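Local coordinates for protein type III Pentaketide Synthase (Neurospora crassa, PDB 3EUO) that probably builds pentaketide products as a fungal type III polyketide synthase, an acyltransferase of the chalcone and stilbene synthase family, at residues P314-A319 with L350-K355; K27-E32 with L61-N66. All coordinates share one frame; numbering follows the deposited sequence.

Interaction 1: P314-A319 with L350-K355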
ATOM      1  N   PRO A 314      34.170  -6.813  -2.957  1.00 18.90           N
ATOM      2  CA  PRO A 314      33.035  -7.542  -2.382  1.00 19.09           C
ATOM      3  C   PRO A 314      32.880  -7.280  -0.889  1.00 18.97           C
ATOM      4  O   PRO A 314      31.765  -7.326  -0.368  1.00 18.91           O
ATOM      5  CB  PRO A 314      33.412  -9.012  -2.600  1.00 19.38           C
ATOM      6  CG  PRO A 314      34.396  -9.007  -3.695  1.00 18.99           C
ATOM      7  CD  PRO A 314      35.155  -7.728  -3.565  1.00 19.63           C
ATOM      8  N   GLU A 315      33.994  -7.002  -0.216  1.00 18.65           N
ATOM      9  CA  GLU A 315      33.993  -6.743   1.212  1.00 18.83           C
ATOM     10  C   GLU A 315      33.263  -5.450   1.572  1.00 18.21           C
ATOM     11  O   GLU A 315      32.761  -5.314   2.688  1.00 18.28           O
ATOM     12  CB  GLU A 315      35.424  -6.728   1.757  1.00 19.26           C
ATOM     13  CG  GLU A 315      36.035  -8.128   1.890  1.00 20.95           C
ATOM     14  CD  GLU A 315      36.533  -8.700   0.568  1.00 24.09           C
ATOM     15  OE1 GLU A 315      36.747  -7.924  -0.389  1.00 25.50           O
ATOM     16  OE2 GLU A 315      36.712  -9.937   0.489  1.00 26.83           O
ATOM     17  N   HIS A 316      33.199  -4.521   0.620  1.00 18.02           N
ATOM     18  CA  HIS A 316      32.422  -3.295   0.787  1.00 18.12           C
ATOM     19  C   HIS A 316      30.945  -3.610   0.984  1.00 17.96           C
ATOM     20  O   HIS A 316      30.250  -2.888   1.687  1.00 18.01           O
ATOM     21  CB  HIS A 316      32.589  -2.365  -0.408  1.00 18.07           C
ATOM     22  CG  HIS A 316      33.844  -1.552  -0.368  1.00 19.93           C
ATOM     23  ND1 HIS A 316      35.076  -2.070  -0.700  1.00 21.81           N
ATOM     24  CD2 HIS A 316      34.052  -0.255  -0.041  1.00 20.22           C
ATOM     25  CE1 HIS A 316      35.995  -1.128  -0.572  1.00 21.67           C
ATOM     26  NE2 HIS A 316      35.400  -0.017  -0.170  1.00 21.69           N
ATOM     27  N   MET A 317      30.482  -4.685   0.349  1.00 18.04           N
ATOM     28  CA  MET A 317      29.106  -5.152   0.495  1.00 18.51           C
ATOM     29  C   MET A 317      29.040  -6.531   1.168  1.00 17.46           C
ATOM     30  O   MET A 317      28.205  -7.353   0.801  1.00 17.23           O
ATOM     31  CB  MET A 317      28.421  -5.228  -0.872  1.00 18.50           C
ATOM     32  CG  MET A 317      28.213  -3.900  -1.571  1.00 19.67           C
ATOM     33  SD  MET A 317      27.638  -4.112  -3.281  1.00 21.97           S
ATOM     34  CE  MET A 317      28.614  -5.457  -3.781  1.00  7.81           C
ATOM     35  N   ARG A 318      29.901  -6.760   2.163  1.00 16.43           N
ATOM     36  CA  ARG A 318      30.042  -8.075   2.818  1.00 15.85           C
ATOM     37  C   ARG A 318      28.744  -8.660   3.404  1.00 15.40           C
ATOM     38  O   ARG A 318      28.504  -9.870   3.322  1.00 15.66           O
ATOM     39  CB  ARG A 318      31.131  -8.019   3.900  1.00 15.90           C
ATOM     40  CG  ARG A 318      30.863  -7.012   5.011  1.00 15.36           C
ATOM     41  CD  ARG A 318      32.135  -6.708   5.776  1.00 14.79           C
ATOM     42  NE  ARG A 318      31.971  -5.599   6.715  1.00 15.64           N
ATOM     43  CZ  ARG A 318      31.996  -4.312   6.375  1.00 15.93           C
ATOM     44  NH1 ARG A 318      32.157  -3.944   5.108  1.00 15.63           N
ATOM     45  NH2 ARG A 318      31.854  -3.384   7.311  1.00 17.17           N
ATOM     46  N   ALA A 319      27.920  -7.805   4.004  1.00 15.01           N
ATOM     47  CA  ALA A 319      26.632  -8.237   4.559  1.00 14.41           C
ATOM     48  C   ALA A 319      25.617  -8.610   3.464  1.00 14.44           C
ATOM     49  O   ALA A 319      24.761  -9.474   3.671  1.00 14.24           O
ATOM     50  CB  ALA A 319      26.072  -7.168   5.488  1.00 14.19           C
ATOM     51  N   LEU A 350      35.417  -8.488   8.441  1.00 27.11           N
ATOM     52  CA  LEU A 350      35.636  -8.510   7.000  1.00 27.34           C
ATOM     53  C   LEU A 350      35.649  -7.111   6.374  1.00 27.27           C
ATOM     54  O   LEU A 350      35.669  -6.983   5.150  1.00 27.29           O
ATOM     55  CB  LEU A 350      34.600  -9.411   6.316  1.00 27.24           C
ATOM     56  CG  LEU A 350      34.683 -10.909   6.618  1.00 27.66           C
ATOM     57  CD1 LEU A 350      33.388 -11.609   6.235  1.00 27.56           C
ATOM     58  CD2 LEU A 350      35.880 -11.550   5.914  1.00 28.17           C
ATOM     59  N   ALA A 351      35.649  -6.075   7.210  1.00 27.58           N
ATOM     60  CA  ALA A 351      35.625  -4.691   6.733  1.00 28.03           C
ATOM     61  C   ALA A 351      36.843  -4.385   5.859  1.00 28.63           C
ATOM     62  O   ALA A 351      37.969  -4.684   6.262  1.00 28.91           O
ATOM     63  CB  ALA A 351      35.561  -3.733   7.904  1.00 28.04           C
ATOM     64  N   PRO A 352      36.625  -3.789   4.667  1.00 29.07           N
ATOM     65  CA  PRO A 352      37.730  -3.491   3.754  1.00 29.57           C
ATOM     66  C   PRO A 352      38.855  -2.752   4.467  1.00 30.12           C
ATOM     67  O   PRO A 352      38.609  -1.749   5.143  1.00 30.41           O
ATOM     68  CB  PRO A 352      37.084  -2.587   2.701  1.00 29.45           C
ATOM     69  CG  PRO A 352      35.672  -2.988   2.685  1.00 29.22           C
ATOM     70  CD  PRO A 352      35.331  -3.350   4.110  1.00 28.85           C
ATOM     71  N   GLY A 353      40.072  -3.277   4.335  1.00 30.60           N
ATOM     72  CA  GLY A 353      41.246  -2.701   4.982  1.00 30.76           C
ATOM     73  C   GLY A 353      41.130  -2.571   6.489  1.00 30.78           C
ATOM     74  O   GLY A 353      41.795  -1.726   7.092  1.00 31.34           O
ATOM     75  N   GLY A 354      40.280  -3.400   7.098  1.00 30.54           N
ATOM     76  CA  GLY A 354      40.072  -3.395   8.550  1.00 30.03           C
ATOM     77  C   GLY A 354      39.320  -2.188   9.078  1.00 29.98           C
ATOM     78  O   GLY A 354      39.200  -1.999  10.293  1.00 29.93           O
ATOM     79  N   LYS A 355      38.805  -1.368   8.166  1.00 29.61           N
ATOM     80  CA  LYS A 355      38.098  -0.158   8.556  1.00 29.03           C
ATOM     81  C   LYS A 355      36.586  -0.304   8.445  1.00 27.85           C
ATOM     82  O   LYS A 355      36.018  -0.271   7.346  1.00 27.62           O
ATOM     83  CB  LYS A 355      38.615   1.068   7.791  1.00 29.56           C
ATOM     84  CG  LYS A 355      39.839   1.719   8.454  1.00 31.63           C
ATOM     85  CD  LYS A 355      39.565   2.001   9.940  1.00 35.15           C
ATOM     86  CE  LYS A 355      40.838   2.232  10.742  1.00 36.70           C
ATOM     87  NZ  LYS A 355      40.572   2.097  12.205  1.00 37.57           N
TER
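Pro-352 and Arg-318 carry this contact, in which a loop lies against the 3-10 turn that leads into helix 318-327. The pyrrolidine ring of Pro-352 approaches His-316 over one face. Pro-352 CG stands 3.7 Å from the centroid of the His-316 ring, 18° off the ring normal, a CH-pi contact, while CB reaches toward CE1 of the same ring. The rotation of the imidazole is fixed by hydrogen bonds at both nitrogens, ND1 to Thr-313 and NE2 to the carbonyl of Ala-289, so a fixed face is offered to the proline. Pro-352 CD also rests 3.5 Å from Glu-315 O.

Arg-318 adopts the crowded first torsion, with CG between the backbone N and the carbonyl carbon (chi1 60°), then runs extended to NE. This brings the guanidinium back over its own turn, where Arg-318 NH1 donates to Glu-315 O at 2.8 Å. That bond lies in the carbonyl plane and only 5° out of the guanidinium plane, which helps set the group's orientation. The alpha carbon of Ala-351 covers the centre of one guanidinium face, 3.7 Å from Arg-318 CZ, and Arg-318 CD packs 3.7 Å from Leu-350 CB. A salt bridge from Asp-292 to NH1 pairs the buried charge. Glu-315 CB meets Leu-350 O at 3.4 Å.

The loop between helix 345-348 and strand 359-366 thus lies against the start of helix 318-327 through van der Waals and CH-pi contacts, beside strand 292-295, with helix 334-342 packing against Arg-318 and Ala-319 and helix 300-310 against Met-317.

Interaction 2: K27-E32 with L61-N66; sequences KRYHPE and LVNKPN
The phenol ring of Tyr-29 has the aliphatic part of its neighbour Arg-28 on one face, where CG of Arg-28 sits 3.6 Å above the ring plane, displaced toward the rim. The side-chain amide of Asn-63 comes to the edge of the same ring, close to its plane. Amide and ring planes are 46° apart, and the two side chains cross at roughly a right angle. The guanidinium of Arg-28 likewise turns an edge to this amide, its plane inclined by 47° to it.

Both helix residues point their side chains toward the loop. Arg-28 starts with CG anti to the backbone N (chi1 -168°) and bends at chi3, which brings Arg-28 NH1 to the end of the Asn-63 amide, 3.0 Å from the atom modelled as ND2. Tyr-29 sends its ring out with CG anti to the carbonyl carbon, so that the hydroxyl ends tip to tip with the same amide, Tyr-29 OH lying 2.7 Å from Asn-63 ND2. Tyr-29 OH is also 3.2 Å from Asn-63 CA, so the phenol tip nestles against the backbone as well. Further along the ring, Tyr-29 CE2 comes within 3.8 Å of Val-62 O.

Arg-182 sits close by, making a cation-pi interaction with Tyr-29 and donating through NH1 to the carbonyls of Val-62 and Lys-64. Its one positive charge therefore links the ring at the end of helix 20-29 to the backbone of the loop that leads to helix 70-96. Chemically, this surface contact is organised around a shared cation, and the charge of Arg-182 would tend to polarise both carbonyls and the phenol ring.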
ATOM      1  N   LYS A  27      10.949 -32.232 -11.148  1.00 15.87           N
ATOM      2  CA  LYS A  27      10.862 -33.627 -11.594  1.00 16.58           C
ATOM      3  C   LYS A  27       9.540 -34.274 -11.176  1.00 16.62           C
ATOM      4  O   LYS A  27       8.954 -35.061 -11.927  1.00 16.39           O
ATOM      5  CB  LYS A  27      12.048 -34.447 -11.070  1.00 16.48           C
ATOM      6  CG  LYS A  27      11.936 -35.936 -11.414  1.00 19.37           C
ATOM      7  CD  LYS A  27      12.924 -36.800 -10.660  1.00 24.32           C
ATOM      8  CE  LYS A  27      13.938 -37.420 -11.601  1.00 26.50           C
ATOM      9  NZ  LYS A  27      14.432 -38.716 -11.053  1.00 28.66           N
ATOM     10  N   ARG A  28       9.079 -33.944  -9.975  1.00 15.98           N
ATOM     11  CA  ARG A  28       7.812 -34.464  -9.480  1.00 16.21           C
ATOM     12  C   ARG A  28       6.630 -34.034 -10.351  1.00 16.11           C
ATOM     13  O   ARG A  28       5.723 -34.823 -10.583  1.00 15.69           O
ATOM     14  CB  ARG A  28       7.603 -34.056  -8.022  1.00 16.20           C
ATOM     15  CG  ARG A  28       6.467 -34.780  -7.318  1.00 17.47           C
ATOM     16  CD  ARG A  28       6.420 -34.397  -5.844  1.00 18.66           C
ATOM     17  NE  ARG A  28       7.506 -35.019  -5.084  1.00 19.00           N
ATOM     18  CZ  ARG A  28       8.029 -34.518  -3.969  1.00 19.88           C
ATOM     19  NH1 ARG A  28       7.585 -33.369  -3.471  1.00 19.64           N
ATOM     20  NH2 ARG A  28       9.007 -35.160  -3.348  1.00 18.79           N
ATOM     21  N   TYR A  29       6.648 -32.802 -10.861  1.00 15.83           N
ATOM     22  CA  TYR A  29       5.452 -32.263 -11.526  1.00 16.12           C
ATOM     23  C   TYR A  29       5.532 -31.994 -13.016  1.00 16.07           C
ATOM     24  O   TYR A  29       4.500 -31.735 -13.643  1.00 16.36           O
ATOM     25  CB  TYR A  29       4.914 -31.044 -10.763  1.00 16.04           C
ATOM     26  CG  TYR A  29       4.425 -31.469  -9.410  1.00 16.61           C
ATOM     27  CD1 TYR A  29       3.237 -32.190  -9.280  1.00 17.21           C
ATOM     28  CD2 TYR A  29       5.183 -31.224  -8.267  1.00 15.26           C
ATOM     29  CE1 TYR A  29       2.800 -32.620  -8.046  1.00 17.68           C
ATOM     30  CE2 TYR A  29       4.754 -31.651  -7.027  1.00 16.62           C
ATOM     31  CZ  TYR A  29       3.563 -32.354  -6.926  1.00 17.24           C
ATOM     32  OH  TYR A  29       3.136 -32.794  -5.702  1.00 17.93           O
ATOM     33  N   HIS A  30       6.733 -32.063 -13.592  1.00 16.01           N
ATOM     34  CA  HIS A  30       6.895 -31.766 -15.014  1.00 15.83           C
ATOM     35  C   HIS A  30       7.895 -32.663 -15.717  1.00 15.81           C
ATOM     36  O   HIS A  30       8.968 -32.944 -15.174  1.00 15.05           O
ATOM     37  CB  HIS A  30       7.267 -30.289 -15.227  1.00 16.03           C
ATOM     38  CG  HIS A  30       6.238 -29.338 -14.699  1.00 16.45           C
ATOM     39  ND1 HIS A  30       6.376 -28.684 -13.495  1.00 17.27           N
ATOM     40  CD2 HIS A  30       5.034 -28.965 -15.194  1.00 15.75           C
ATOM     41  CE1 HIS A  30       5.310 -27.935 -13.277  1.00 15.80           C
ATOM     42  NE2 HIS A  30       4.478 -28.090 -14.290  1.00 17.21           N
ATOM     43  N   PRO A  31       7.548 -33.115 -16.939  1.00 15.92           N
ATOM     44  CA  PRO A  31       8.556 -33.764 -17.765  1.00 15.95           C
ATOM     45  C   PRO A  31       9.668 -32.766 -18.081  1.00 16.26           C
ATOM     46  O   PRO A  31       9.446 -31.546 -18.052  1.00 16.04           O
ATOM     47  CB  PRO A  31       7.787 -34.114 -19.054  1.00 15.94           C
ATOM     48  CG  PRO A  31       6.345 -34.127 -18.660  1.00 15.71           C
ATOM     49  CD  PRO A  31       6.236 -33.056 -17.614  1.00 16.43           C
ATOM     50  N   GLU A  32      10.856 -33.284 -18.368  1.00 16.89           N
ATOM     51  CA  GLU A  32      11.981 -32.459 -18.768  1.00 17.90           C
ATOM     52  C   GLU A  32      11.621 -31.742 -20.065  1.00 17.24           C
ATOM     53  O   GLU A  32      10.956 -32.311 -20.927  1.00 17.38           O
ATOM     54  CB  GLU A  32      13.241 -33.315 -18.967  1.00 18.52           C
ATOM     55  CG  GLU A  32      13.616 -34.202 -17.771  1.00 22.58           C
ATOM     56  CD  GLU A  32      12.936 -35.576 -17.787  1.00 28.03           C
ATOM     57  OE1 GLU A  32      11.681 -35.657 -17.728  1.00 29.20           O
ATOM     58  OE2 GLU A  32      13.673 -36.589 -17.837  1.00 31.07           O
ATOM     59  N   LEU A  61       1.130 -27.506   0.493  1.00 17.99           N
ATOM     60  CA  LEU A  61       0.656 -26.426  -0.378  1.00 17.34           C
ATOM     61  C   LEU A  61       1.194 -26.540  -1.802  1.00 17.24           C
ATOM     62  O   LEU A  61       0.490 -26.212  -2.764  1.00 16.91           O
ATOM     63  CB  LEU A  61       1.014 -25.052   0.205  1.00 17.48           C
ATOM     64  CG  LEU A  61       0.372 -23.820  -0.453  1.00 17.06           C
ATOM     65  CD1 LEU A  61      -1.093 -23.650  -0.057  1.00 18.68           C
ATOM     66  CD2 LEU A  61       1.151 -22.574  -0.087  1.00 17.83           C
ATOM     67  N   VAL A  62       2.443 -26.989  -1.920  1.00 17.00           N
ATOM     68  CA  VAL A  62       3.121 -27.077  -3.215  1.00 17.28           C
ATOM     69  C   VAL A  62       3.037 -28.491  -3.805  1.00 17.85           C
ATOM     70  O   VAL A  62       3.661 -28.796  -4.826  1.00 17.76           O
ATOM     71  CB  VAL A  62       4.581 -26.557  -3.159  1.00 17.30           C
ATOM     72  CG1 VAL A  62       4.608 -25.083  -2.724  1.00 17.11           C
ATOM     73  CG2 VAL A  62       5.462 -27.410  -2.230  1.00 17.20           C
ATOM     74  N   ASN A  63       2.236 -29.335  -3.161  1.00 18.31           N
ATOM     75  CA  ASN A  63       2.058 -30.716  -3.590  1.00 19.17           C
ATOM     76  C   ASN A  63       0.598 -31.082  -3.893  1.00 19.49           C
ATOM     77  O   ASN A  63       0.184 -32.235  -3.756  1.00 19.77           O
ATOM     78  CB  ASN A  63       2.687 -31.676  -2.575  1.00 19.51           C
ATOM     79  CG  ASN A  63       4.211 -31.631  -2.599  1.00 20.28           C
ATOM     80  OD1 ASN A  63       4.843 -31.066  -1.705  1.00 22.43           O
ATOM     81  ND2 ASN A  63       4.806 -32.213  -3.633  1.00 20.11           N
ATOM     82  N   LYS A  64      -0.181 -30.099  -4.321  1.00 19.78           N
ATOM     83  CA  LYS A  64      -1.543 -30.363  -4.770  1.00 20.26           C
ATOM     84  C   LYS A  64      -1.552 -30.691  -6.267  1.00 20.18           C
ATOM     85  O   LYS A  64      -0.532 -30.510  -6.938  1.00 20.15           O
ATOM     86  CB  LYS A  64      -2.448 -29.176  -4.427  1.00 20.89           C
ATOM     87  CG  LYS A  64      -2.435 -28.871  -2.929  1.00 23.09           C
ATOM     88  CD  LYS A  64      -3.663 -28.117  -2.457  1.00 28.57           C
ATOM     89  CE  LYS A  64      -3.477 -26.621  -2.580  1.00 29.23           C
ATOM     90  NZ  LYS A  64      -3.721 -26.178  -3.980  1.00 32.63           N
ATOM     91  N   PRO A  65      -2.684 -31.203  -6.798  1.00 20.18           N
ATOM     92  CA  PRO A  65      -2.750 -31.499  -8.235  1.00 20.13           C
ATOM     93  C   PRO A  65      -2.334 -30.298  -9.089  1.00 19.62           C
ATOM     94  O   PRO A  65      -1.603 -30.449 -10.072  1.00 19.65           O
ATOM     95  CB  PRO A  65      -4.226 -31.836  -8.453  1.00 20.30           C
ATOM     96  CG  PRO A  65      -4.673 -32.377  -7.136  1.00 20.30           C
ATOM     97  CD  PRO A  65      -3.938 -31.566  -6.107  1.00 20.44           C
ATOM     98  N   ASN A  66      -2.785 -29.117  -8.686  1.00 19.17           N
ATOM     99  CA  ASN A  66      -2.453 -27.880  -9.373  1.00 18.80           C
ATOM    100  C   ASN A  66      -1.625 -26.996  -8.454  1.00 17.85           C
ATOM    101  O   ASN A  66      -1.541 -27.272  -7.258  1.00 18.02           O
ATOM    102  CB  ASN A  66      -3.741 -27.158  -9.770  1.00 19.32           C
ATOM    103  CG  ASN A  66      -4.670 -28.035 -10.586  1.00 21.57           C
ATOM    104  OD1 ASN A  66      -4.330 -28.468 -11.687  1.00 24.70           O
ATOM    105  ND2 ASN A  66      -5.861 -28.287 -10.054  1.00 25.10           N
TER

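Overall arrangement
Interaction 2 closes before interaction 1 opens along the chain, and the two do not touch: their centres lie 42 Å apart and their nearest atoms about 26 Å. Interaction 2 is a peripheral contact of the N-terminal half, joining the end of helix 20-29 to the loop before helix 70-96, close to helix 181-191. Interaction 1 belongs to the C-terminal family domain and borders strand 292-295, the outermost strand at one end of the mixed sheet within the chain. Each brings a loop against one end of a helix, and they lie in separate regions of the thiolase-like fold. Neither includes Cys-143, the residue found oxidised to 3-sulfinoalanine.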